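Local coordinates for protein dihydroneopterin triphosphate diphosphatase (Escherichia coli O157:H7, PDB 5U7H) that probably hydrolyses dihydroneopterin triphosphate to its monophosphate and pyrophosphate, a metal-dependent step of folate biosynthesis, and can also cleave nucleoside triphosphates such as dATP, at residues L27-D32 with F115-A120; Q37-S42 with R55-E60; V14-Q19 with L105-E110. All coordinates share one frame; numbering follows the deposited sequence.

The three contacts share one mixed sheet. Interactions 1 and 2 meet at the metal site, their centres about 11 Å apart: both reach the same two nickel ions, Glu117 OE2 of interaction 1 approaches Glu60 OE2 of interaction 2 to 2.6 Å where both bind metal, and Arg29 NH1 lies 2.6 Å from Gln37 OE1. Interaction 3 stands farther off, its centre about 14 Å from that of interaction 2 and about 19 Å from that of interaction 1. It joins interaction 2 through neighbouring strands, with Val14 N 2.9 Å from Val39 O. The Val14 side chain, about 6 Å from that of Glu56, packs on helix 49-61 without reaching the metals.

Interaction 1: L27-D32 with F115-A120; sequences LQRRDD and FTEHLA. With NI (nickel (II) ion), chain E; NI (nickel (II) ion), chain F.
Leu27 packs over the ring of His118. Leu27 CB sits over one face of the imidazole, 3.5 Å from the centroid of the His118 ring and 17° off its normal, in a CH-pi contact, and the two side chains cross at about a right angle. At the ring edge, near its plane, lies Gln28 O. In a second packing contact, the Leu119 side chain lies against CA and CB of Arg30.

Two backbone hydrogen bonds fix the pairing: Gln28 N to Ala120 O (3.0 Å) and Leu119 N to Gln28 O (2.8 Å), the second nearly straight at 170°. Arg30 NH1 adds only a weak, bent bond to Thr116 O at 2.8 Å. A water that accepts from Arg30 N and donates to Glu117 O ties the loops together.

Glu117 and Arg29 lie on the metal side. Glu117 has CG anti to its backbone N (chi1 -171°) and an extended chain, which carries its carboxylate to two nickel ions: OE1 of Glu117 binds one at 2.1 Å and OE2 of Glu117 the other at 2.0 Å. Arg29, probably a substrate-binding residue, runs alongside Glu117, with NH1 3.6 Å from Glu117 OE1, and donates to a nickel-bound water. Its guanidinium is paired side-on with Asp31 in a salt bridge, where Arg29 NE meets Asp31 OD1 at 2.8 Å and NH2 meets OD2.

Gln37 OE1 accepts from both Arg29 NH1 and His118 NE2, linking the contact to strand 36-42. Strand 23-29 lies between strand 36-42 and the edge strand 118-125, while Leu27 touches Val61 and His118 touches Glu60 of helix 49-61.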
loop_
_atom_site.group_PDB
_atom_site.type_symbol
_atom_site.label_atom_id
_atom_site.label_comp_id
_atom_site.label_asym_id
_atom_site.label_seq_id
_atom_site.Cartn_x
_atom_site.Cartn_y
_atom_site.Cartn_z
ATOM N N LEU A 27 -6.691 -4.385 2.425
ATOM C CA LEU A 27 -6.656 -4.275 3.875
ATOM C C LEU A 27 -7.551 -3.127 4.316
ATOM O O LEU A 27 -7.567 -2.071 3.682
ATOM C CB LEU A 27 -5.222 -4.054 4.369
ATOM C CG LEU A 27 -4.138 -4.984 3.811
ATOM C CD1 LEU A 27 -2.751 -4.404 4.054
ATOM C CD2 LEU A 27 -4.244 -6.341 4.457
ATOM N N GLN A 28 -8.281 -3.335 5.408
ATOM C CA GLN A 28 -9.310 -2.410 5.870
ATOM C C GLN A 28 -8.749 -1.500 6.961
ATOM O O GLN A 28 -8.395 -1.970 8.043
ATOM C CB GLN A 28 -10.522 -3.181 6.391
ATOM C CG GLN A 28 -11.626 -2.277 6.931
ATOM C CD GLN A 28 -12.767 -3.062 7.550
ATOM O OE1 GLN A 28 -12.569 -4.149 8.091
ATOM N NE2 GLN A 28 -13.966 -2.510 7.477
ATOM N N ARG A 29 -8.688 -0.200 6.683
ATOM C CA ARG A 29 -8.067 0.725 7.620
ATOM C C ARG A 29 -8.849 0.802 8.936
ATOM O O ARG A 29 -10.058 0.552 8.991
ATOM C CB ARG A 29 -7.949 2.118 6.992
ATOM C CG ARG A 29 -6.867 2.221 5.928
ATOM C CD ARG A 29 -6.550 3.678 5.636
ATOM N NE ARG A 29 -5.859 4.311 6.751
ATOM C CZ ARG A 29 -4.579 4.099 7.047
ATOM N NH1 ARG A 29 -3.847 3.269 6.305
ATOM N NH2 ARG A 29 -4.024 4.721 8.079
ATOM N N ARG A 30 -8.132 1.138 10.011
ATOM C CA ARG A 30 -8.745 1.267 11.326
ATOM C C ARG A 30 -9.178 2.696 11.636
ATOM O O ARG A 30 -10.125 2.887 12.403
ATOM C CB ARG A 30 -7.782 0.749 12.407
ATOM C CG ARG A 30 -6.611 1.672 12.703
ATOM C CD ARG A 30 -5.388 0.956 13.281
ATOM N NE ARG A 30 -5.724 -0.093 14.240
ATOM C CZ ARG A 30 -4.841 -0.960 14.726
ATOM N NH1 ARG A 30 -3.566 -0.892 14.348
ATOM N NH2 ARG A 30 -5.225 -1.894 15.592
ATOM N N ASP A 31 -8.528 3.703 11.033
ATOM C CA ASP A 31 -8.938 5.094 11.221
ATOM C C ASP A 31 -10.123 5.459 10.338
ATOM O O ASP A 31 -10.880 6.376 10.668
ATOM C CB ASP A 31 -7.766 6.045 10.944
ATOM C CG ASP A 31 -7.093 5.785 9.593
ATOM O OD1 ASP A 31 -7.661 5.047 8.767
ATOM O OD2 ASP A 31 -5.984 6.315 9.354
ATOM N N ASP A 32 -10.289 4.758 9.218
ATOM C CA ASP A 32 -11.411 4.955 8.303
ATOM C C ASP A 32 -11.840 3.556 7.870
ATOM O O ASP A 32 -11.342 3.017 6.872
ATOM C CB ASP A 32 -11.009 5.835 7.113
ATOM C CG ASP A 32 -12.153 6.086 6.121
ATOM O OD1 ASP A 32 -13.224 5.448 6.220
ATOM O OD2 ASP A 32 -11.969 6.936 5.224
ATOM N N PHE A 115 -2.115 -9.340 10.205
ATOM C CA PHE A 115 -2.009 -7.901 10.018
ATOM C C PHE A 115 -2.025 -7.192 11.365
ATOM O O PHE A 115 -2.557 -7.709 12.352
ATOM C CB PHE A 115 -3.145 -7.384 9.134
ATOM C CG PHE A 115 -4.491 -7.864 9.561
ATOM C CD1 PHE A 115 -5.183 -7.209 10.569
ATOM C CD2 PHE A 115 -5.061 -8.981 8.966
ATOM C CE1 PHE A 115 -6.423 -7.660 10.981
ATOM C CE2 PHE A 115 -6.302 -9.430 9.359
ATOM C CZ PHE A 115 -6.988 -8.772 10.371
ATOM N N THR A 116 -1.448 -5.987 11.391
ATOM C CA THR A 116 -1.342 -5.199 12.613
ATOM C C THR A 116 -1.970 -3.810 12.530
ATOM O O THR A 116 -2.503 -3.335 13.534
ATOM C CB THR A 116 0.129 -5.043 13.021
ATOM O OG1 THR A 116 0.850 -4.374 11.977
ATOM C CG2 THR A 116 0.752 -6.403 13.262
ATOM N N GLU A 117 -1.930 -3.154 11.373
ATOM C CA GLU A 117 -2.434 -1.793 11.200
ATOM C C GLU A 117 -3.885 -1.749 10.721
ATOM O O GLU A 117 -4.434 -0.654 10.549
ATOM C CB GLU A 117 -1.516 -1.045 10.213
ATOM C CG GLU A 117 -1.722 0.479 10.024
ATOM C CD GLU A 117 -0.724 1.063 9.007
ATOM O OE1 GLU A 117 -1.131 1.450 7.861
ATOM O OE2 GLU A 117 0.482 1.111 9.372
ATOM N N HIS A 118 -4.529 -2.897 10.518
ATOM C CA HIS A 118 -5.810 -2.932 9.831
ATOM C C HIS A 118 -6.809 -3.772 10.621
ATOM O O HIS A 118 -6.461 -4.446 11.587
ATOM C CB HIS A 118 -5.645 -3.468 8.393
ATOM C CG HIS A 118 -4.877 -2.540 7.495
ATOM N ND1 HIS A 118 -3.498 -2.502 7.466
ATOM C CD2 HIS A 118 -5.296 -1.585 6.631
ATOM C CE1 HIS A 118 -3.098 -1.576 6.609
ATOM N NE2 HIS A 118 -4.168 -1.010 6.082
ATOM N N LEU A 119 -8.069 -3.717 10.197
ATOM C CA LEU A 119 -9.144 -4.454 10.845
ATOM C C LEU A 119 -9.421 -5.817 10.219
ATOM O O LEU A 119 -9.993 -6.683 10.891
ATOM C CB LEU A 119 -10.431 -3.623 10.815
ATOM C CG LEU A 119 -10.392 -2.246 11.495
ATOM C CD1 LEU A 119 -11.696 -1.509 11.246
ATOM C CD2 LEU A 119 -10.128 -2.345 12.976
ATOM N N ALA A 120 -9.036 -6.024 8.963
ATOM C CA ALA A 120 -9.412 -7.213 8.202
ATOM C C ALA A 120 -8.687 -7.158 6.861
ATOM O O ALA A 120 -8.202 -6.101 6.447
ATOM C CB ALA A 120 -10.920 -7.293 7.986
HETATM NI NI NI E . 2.250 1.159 8.374
HETATM NI NI NI F . 0.192 1.840 6.229
HETATM O O HOH W 1 -0.908 3.384 5.649
HETATM O O HOH W 2 -5.454 1.774 9.450
HETATM O O HOH W 3 3.348 2.221 9.741
HETATM O O HOH W 4 3.153 -0.350 9.529
HETATM O O HOH W 5 -1.021 0.839 4.931
#

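Interaction 2: Q37-S42 with R55-E60. With NI (nickel (II) ion), chain F; NI (nickel (II) ion), chain E; NI (nickel (II) ion), chain G; SO4 (sulfate ion), chain C.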
loop_
_atom_site.group_PDB
_atom_site.type_symbol
_atom_site.label_atom_id
_atom_site.label_comp_id
_atom_site.label_asym_id
_atom_site.label_seq_id
_atom_site.Cartn_x
_atom_site.Cartn_y
_atom_site.Cartn_z
ATOM N N GLN A 37 -7.359 -0.825 1.245
ATOM C CA GLN A 37 -6.161 -0.409 0.528
ATOM C C GLN A 37 -5.165 -1.551 0.396
ATOM O O GLN A 37 -5.229 -2.547 1.119
ATOM C CB GLN A 37 -5.472 0.740 1.249
ATOM C CG GLN A 37 -5.177 0.425 2.703
ATOM C CD GLN A 37 -4.211 1.419 3.320
ATOM O OE1 GLN A 37 -3.864 1.329 4.503
ATOM N NE2 GLN A 37 -3.771 2.379 2.514
ATOM N N SER A 38 -4.230 -1.374 -0.538
ATOM C CA SER A 38 -2.948 -2.054 -0.487
ATOM C C SER A 38 -2.120 -1.497 0.672
ATOM O O SER A 38 -2.553 -0.622 1.416
ATOM C CB SER A 38 -2.198 -1.875 -1.812
ATOM O OG SER A 38 -3.002 -2.220 -2.926
ATOM N N VAL A 39 -0.893 -1.986 0.816
ATOM C CA VAL A 39 -0.009 -1.483 1.865
ATOM C C VAL A 39 0.469 -0.080 1.491
ATOM O O VAL A 39 1.069 0.123 0.432
ATOM C CB VAL A 39 1.177 -2.434 2.081
ATOM C CG1 VAL A 39 2.238 -1.803 2.943
ATOM C CG2 VAL A 39 0.705 -3.752 2.706
ATOM N N THR A 40 0.209 0.901 2.358
ATOM C CA THR A 40 0.891 2.189 2.260
ATOM C C THR A 40 1.599 2.495 3.571
ATOM O O THR A 40 1.290 1.915 4.610
ATOM C CB THR A 40 -0.054 3.349 1.898
ATOM O OG1 THR A 40 -0.886 3.688 3.019
ATOM C CG2 THR A 40 -0.917 2.980 0.712
ATOM N N GLY A 41 2.575 3.407 3.502
ATOM C CA GLY A 41 3.284 3.862 4.685
ATOM C C GLY A 41 4.174 5.072 4.456
ATOM O O GLY A 41 4.663 5.299 3.339
ATOM N N SER A 42 4.387 5.863 5.507
ATOM C CA SER A 42 5.255 7.027 5.396
ATOM C C SER A 42 6.701 6.580 5.278
ATOM O O SER A 42 7.132 5.647 5.955
ATOM C CB SER A 42 5.097 7.954 6.607
ATOM O OG SER A 42 3.850 8.624 6.581
ATOM N N ARG A 55 10.012 -2.327 4.850
ATOM C CA ARG A 55 9.695 -2.240 6.273
ATOM C C ARG A 55 8.189 -2.301 6.499
ATOM O O ARG A 55 7.707 -3.086 7.325
ATOM C CB ARG A 55 10.280 -0.966 6.877
ATOM C CG ARG A 55 9.980 -0.834 8.360
ATOM C CD ARG A 55 10.451 0.496 8.951
ATOM N NE ARG A 55 10.180 1.627 8.082
ATOM C CZ ARG A 55 8.975 2.128 7.839
ATOM N NH1 ARG A 55 7.893 1.612 8.407
ATOM N NH2 ARG A 55 8.856 3.153 7.015
ATOM N N GLU A 56 7.423 -1.490 5.752
ATOM C CA GLU A 56 5.975 -1.481 5.930
ATOM C C GLU A 56 5.345 -2.819 5.541
ATOM O O GLU A 56 4.363 -3.243 6.152
ATOM C CB GLU A 56 5.350 -0.334 5.141
ATOM C CG GLU A 56 5.705 1.051 5.686
ATOM C CD GLU A 56 4.938 1.451 6.954
ATOM O OE1 GLU A 56 3.900 0.838 7.268
ATOM O OE2 GLU A 56 5.381 2.412 7.629
ATOM N N VAL A 57 5.881 -3.502 4.531
ATOM C CA VAL A 57 5.332 -4.817 4.205
ATOM C C VAL A 57 5.529 -5.773 5.374
ATOM O O VAL A 57 4.619 -6.533 5.733
ATOM C CB VAL A 57 5.947 -5.364 2.901
ATOM C CG1 VAL A 57 5.597 -6.851 2.718
ATOM C CG2 VAL A 57 5.442 -4.549 1.699
ATOM N N LYS A 58 6.711 -5.740 5.997
ATOM C CA LYS A 58 6.958 -6.594 7.157
ATOM C C LYS A 58 6.052 -6.212 8.324
ATOM O O LYS A 58 5.461 -7.079 8.974
ATOM C CB LYS A 58 8.424 -6.497 7.567
ATOM C CG LYS A 58 8.954 -7.685 8.349
ATOM C CD LYS A 58 10.314 -7.353 8.962
ATOM C CE LYS A 58 11.005 -8.600 9.497
ATOM N NZ LYS A 58 12.276 -8.279 10.206
ATOM N N GLU A 59 5.931 -4.909 8.598
ATOM C CA GLU A 59 5.094 -4.440 9.701
ATOM C C GLU A 59 3.624 -4.781 9.476
ATOM O O GLU A 59 2.970 -5.359 10.346
ATOM C CB GLU A 59 5.252 -2.926 9.876
ATOM C CG GLU A 59 6.610 -2.465 10.386
ATOM C CD GLU A 59 6.735 -0.938 10.452
ATOM O OE1 GLU A 59 5.772 -0.224 10.057
ATOM O OE2 GLU A 59 7.803 -0.457 10.900
ATOM N N GLU A 60 3.090 -4.435 8.301
ATOM C CA GLU A 60 1.651 -4.450 8.078
ATOM C C GLU A 60 1.094 -5.830 7.720
ATOM O O GLU A 60 -0.049 -6.127 8.076
ATOM C CB GLU A 60 1.295 -3.449 6.987
ATOM C CG GLU A 60 1.725 -2.040 7.360
ATOM C CD GLU A 60 0.925 -0.969 6.674
ATOM O OE1 GLU A 60 0.085 -1.321 5.824
ATOM O OE2 GLU A 60 1.142 0.231 6.995
HETATM NI NI NI F . 0.192 1.840 6.229
HETATM NI NI NI E . 2.250 1.159 8.374
HETATM NI NI NI G . 4.559 3.664 8.990
HETATM S S SO4 C . 1.659 4.235 7.913
HETATM O O1 SO4 C . 1.001 5.173 7.008
HETATM O O2 SO4 C . 1.118 4.389 9.273
HETATM O O3 SO4 C . 1.438 2.836 7.456
HETATM O O4 SO4 C . 3.086 4.512 7.937
HETATM O O HOH W 5 -1.021 0.839 4.931
HETATM O O HOH W 1 -0.908 3.384 5.649
HETATM O O HOH W 3 3.348 2.221 9.741
HETATM O O HOH W 4 3.153 -0.350 9.529
HETATM O O HOH W 6 5.934 2.762 10.160
HETATM O O HOH W 7 3.892 4.838 10.752
#
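Val39 and Gly41 of the strand pack closely against Glu60 and Glu56 of the Nudix helix. Val39 CG1 lies 3.6 Å from Glu60 OE1, the two side chains sliding past each other in opposite directions. Gly41 has no side chain, and Glu56 CD approaches its CA to 3.7 Å; Glu56 bends at chi2 (-77°) to bring its carboxylate there.

Beyond this tight part the contact is occupied by metal, sulfate and water. Glu60 OE2 bridges two nickel ions at 2.0 Å each, Thr40 O binds one of them, and Glu56 binds the other through OE1 and a third through OE2. Sulfate O3 bridges the first two and O4 binds the third, also accepting from Ser42 N. Glu117 and waters add further ligands; one such water donates to Glu59 OE1 at 2.7 Å. At the helix flank Arg55 NH2 donates to Ser42 O at 3.2 Å, in the guanidinium plane, and pairs with Glu47. Arg55 NH1 forms a salt bridge to Glu56 OE2 (2.7 Å) from above the carboxylate plane, which would restrain this metal ligand.

Nickel probably stands in where magnesium binds, though the number of metals need not match, and the sulfate sharing them may mark a substrate phosphate position.

Interaction 3: V14-Q19 with L105-E110; sequences VVIYAQ and LALPHE. With NI (nickel (II) ion), chain I.
Ile16, Leu105 and Leu107 make the apolar centre. Ile16 CG1 lies 3.9 Å from Leu105 CD2, the two side chains running side by side in the same direction, while Ile16 CG2 meets Leu107 CD1 at 3.8 Å. Val14 CG1 extends this face against Leu105 CB (3.9 Å). On the reverse face Tyr17 and Ala106 pair. With CG between the backbone N and the carbonyl carbon, chi1 of 68° turns the Tyr17 ring across to the adjacent strand. There its face meets Ala106 CA, 4.2 Å from the ring centroid and 14° off the normal, a CH-pi contact, and Tyr17 CZ lies 3.6 Å from Ala106 CB.

Strands 10-18 and 97-107 are parallel neighbours in the mixed sheet of the Nudix fold; the axes of 14-18 and 105-107 differ by 21°. Helix 49-61 packs on the face of Val14, Ile16 and Leu105; helix 136-147 packs on the face of Val15 and Tyr17.

Backbone bonds alternate in the parallel pattern: Leu105 N gives to Val15 O, Tyr17 N to Leu105 O, and Leu107 N to Tyr17 O (2.7 Å). Gln19 N to Leu107 O, at 2.6 Å, closes the series where the strands end.

Beyond it, Ala18 CB touches Glu110 CG, and OE2 of Glu110 hydrogen-bonds with Thr21 OG1 and forms a salt bridge with Arg23. His109, its ND1 bonded to Asp20, binds a separate nickel ion through NE2 at 2.1 Å.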
loop_
_atom_site.group_PDB
_atom_site.type_symbol
_atom_site.label_atom_id
_atom_site.label_comp_id
_atom_site.label_asym_id
_atom_site.label_seq_id
_atom_site.Cartn_x
_atom_site.Cartn_y
_atom_site.Cartn_z
ATOM N N VAL A 14 2.595 -0.350 -1.932
ATOM C CA VAL A 14 2.980 -1.671 -2.440
ATOM C C VAL A 14 1.702 -2.412 -2.801
ATOM O O VAL A 14 0.925 -2.796 -1.916
ATOM C CB VAL A 14 3.797 -2.481 -1.421
ATOM C CG1 VAL A 14 4.308 -3.745 -2.064
ATOM C CG2 VAL A 14 4.957 -1.670 -0.847
ATOM N N VAL A 15 1.465 -2.607 -4.093
ATOM C CA VAL A 15 0.387 -3.488 -4.535
ATOM C C VAL A 15 0.864 -4.926 -4.361
ATOM O O VAL A 15 1.746 -5.390 -5.090
ATOM C CB VAL A 15 -0.025 -3.218 -5.987
ATOM C CG1 VAL A 15 -1.259 -4.066 -6.352
ATOM C CG2 VAL A 15 -0.306 -1.757 -6.198
ATOM N N ILE A 16 0.279 -5.635 -3.404
ATOM C CA ILE A 16 0.556 -7.055 -3.200
ATOM C C ILE A 16 -0.502 -7.861 -3.939
ATOM O O ILE A 16 -1.697 -7.571 -3.827
ATOM C CB ILE A 16 0.574 -7.398 -1.704
ATOM C CG1 ILE A 16 1.733 -6.678 -1.033
ATOM C CG2 ILE A 16 0.667 -8.901 -1.492
ATOM C CD1 ILE A 16 1.682 -6.738 0.461
ATOM N N TYR A 17 -0.066 -8.853 -4.722
ATOM C CA TYR A 17 -0.991 -9.701 -5.463
ATOM C C TYR A 17 -0.390 -11.095 -5.589
ATOM O O TYR A 17 0.793 -11.304 -5.323
ATOM C CB TYR A 17 -1.336 -9.113 -6.840
ATOM C CG TYR A 17 -0.197 -9.095 -7.833
ATOM C CD1 TYR A 17 0.750 -8.077 -7.815
ATOM C CD2 TYR A 17 -0.076 -10.088 -8.801
ATOM C CE1 TYR A 17 1.794 -8.053 -8.721
ATOM C CE2 TYR A 17 0.970 -10.076 -9.714
ATOM C CZ TYR A 17 1.901 -9.052 -9.669
ATOM O OH TYR A 17 2.941 -9.019 -10.568
ATOM N N ALA A 18 -1.236 -12.064 -5.935
ATOM C CA ALA A 18 -0.798 -13.446 -6.080
ATOM C C ALA A 18 -0.586 -13.765 -7.553
ATOM O O ALA A 18 -1.453 -13.481 -8.387
ATOM C CB ALA A 18 -1.804 -14.422 -5.475
ATOM N N GLN A 19 0.550 -14.396 -7.859
ATOM C CA GLN A 19 0.929 -14.609 -9.255
ATOM C C GLN A 19 -0.069 -15.504 -9.986
ATOM O O GLN A 19 -0.355 -15.286 -11.170
ATOM C CB GLN A 19 2.338 -15.200 -9.327
ATOM C CG GLN A 19 2.899 -15.297 -10.738
ATOM C CD GLN A 19 2.758 -14.000 -11.522
ATOM O OE1 GLN A 19 2.098 -13.958 -12.561
ATOM N NE2 GLN A 19 3.382 -12.934 -11.027
ATOM N N LEU A 105 4.482 -6.300 -5.475
ATOM C CA LEU A 105 4.952 -7.511 -4.810
ATOM C C LEU A 105 4.072 -8.675 -5.236
ATOM O O LEU A 105 2.918 -8.776 -4.809
ATOM C CB LEU A 105 4.944 -7.360 -3.298
ATOM C CG LEU A 105 5.389 -8.615 -2.553
ATOM C CD1 LEU A 105 6.813 -8.969 -2.928
ATOM C CD2 LEU A 105 5.270 -8.403 -1.047
ATOM N N ALA A 106 4.627 -9.553 -6.063
ATOM C CA ALA A 106 3.936 -10.749 -6.523
ATOM C C ALA A 106 4.240 -11.902 -5.572
ATOM O O ALA A 106 5.397 -12.314 -5.449
ATOM C CB ALA A 106 4.378 -11.100 -7.946
ATOM N N LEU A 107 3.209 -12.409 -4.892
ATOM C CA LEU A 107 3.445 -13.650 -4.165
ATOM C C LEU A 107 3.082 -14.848 -5.040
ATOM O O LEU A 107 2.261 -14.731 -5.960
ATOM C CB LEU A 107 2.616 -13.688 -2.883
ATOM C CG LEU A 107 2.678 -12.438 -2.002
ATOM C CD1 LEU A 107 1.649 -12.526 -0.910
ATOM C CD2 LEU A 107 4.056 -12.268 -1.418
ATOM N N PRO A 108 3.669 -16.016 -4.782
ATOM C CA PRO A 108 3.338 -17.186 -5.615
ATOM C C PRO A 108 1.869 -17.573 -5.556
ATOM O O PRO A 108 1.285 -17.934 -6.588
ATOM C CB PRO A 108 4.254 -18.279 -5.047
ATOM C CG PRO A 108 4.658 -17.778 -3.683
ATOM C CD PRO A 108 4.766 -16.307 -3.844
ATOM N N HIS A 109 1.247 -17.481 -4.382
ATOM C CA HIS A 109 -0.139 -17.878 -4.191
ATOM C C HIS A 109 -0.788 -16.926 -3.198
ATOM O O HIS A 109 -0.105 -16.228 -2.440
ATOM C CB HIS A 109 -0.260 -19.328 -3.678
ATOM C CG HIS A 109 0.564 -20.324 -4.444
ATOM N ND1 HIS A 109 0.169 -20.840 -5.661
ATOM C CD2 HIS A 109 1.754 -20.908 -4.157
ATOM C CE1 HIS A 109 1.082 -21.693 -6.094
ATOM N NE2 HIS A 109 2.057 -21.750 -5.203
ATOM N N GLU A 110 -2.122 -16.901 -3.211
ATOM C CA GLU A 110 -2.858 -16.275 -2.121
ATOM C C GLU A 110 -2.538 -16.988 -0.811
ATOM O O GLU A 110 -2.291 -18.196 -0.786
ATOM C CB GLU A 110 -4.359 -16.313 -2.399
ATOM C CG GLU A 110 -4.747 -15.708 -3.729
ATOM C CD GLU A 110 -6.231 -15.833 -4.014
ATOM O OE1 GLU A 110 -6.997 -16.150 -3.084
ATOM O OE2 GLU A 110 -6.643 -15.623 -5.171
HETATM NI NI NI I . 3.704 -23.000 -5.236
#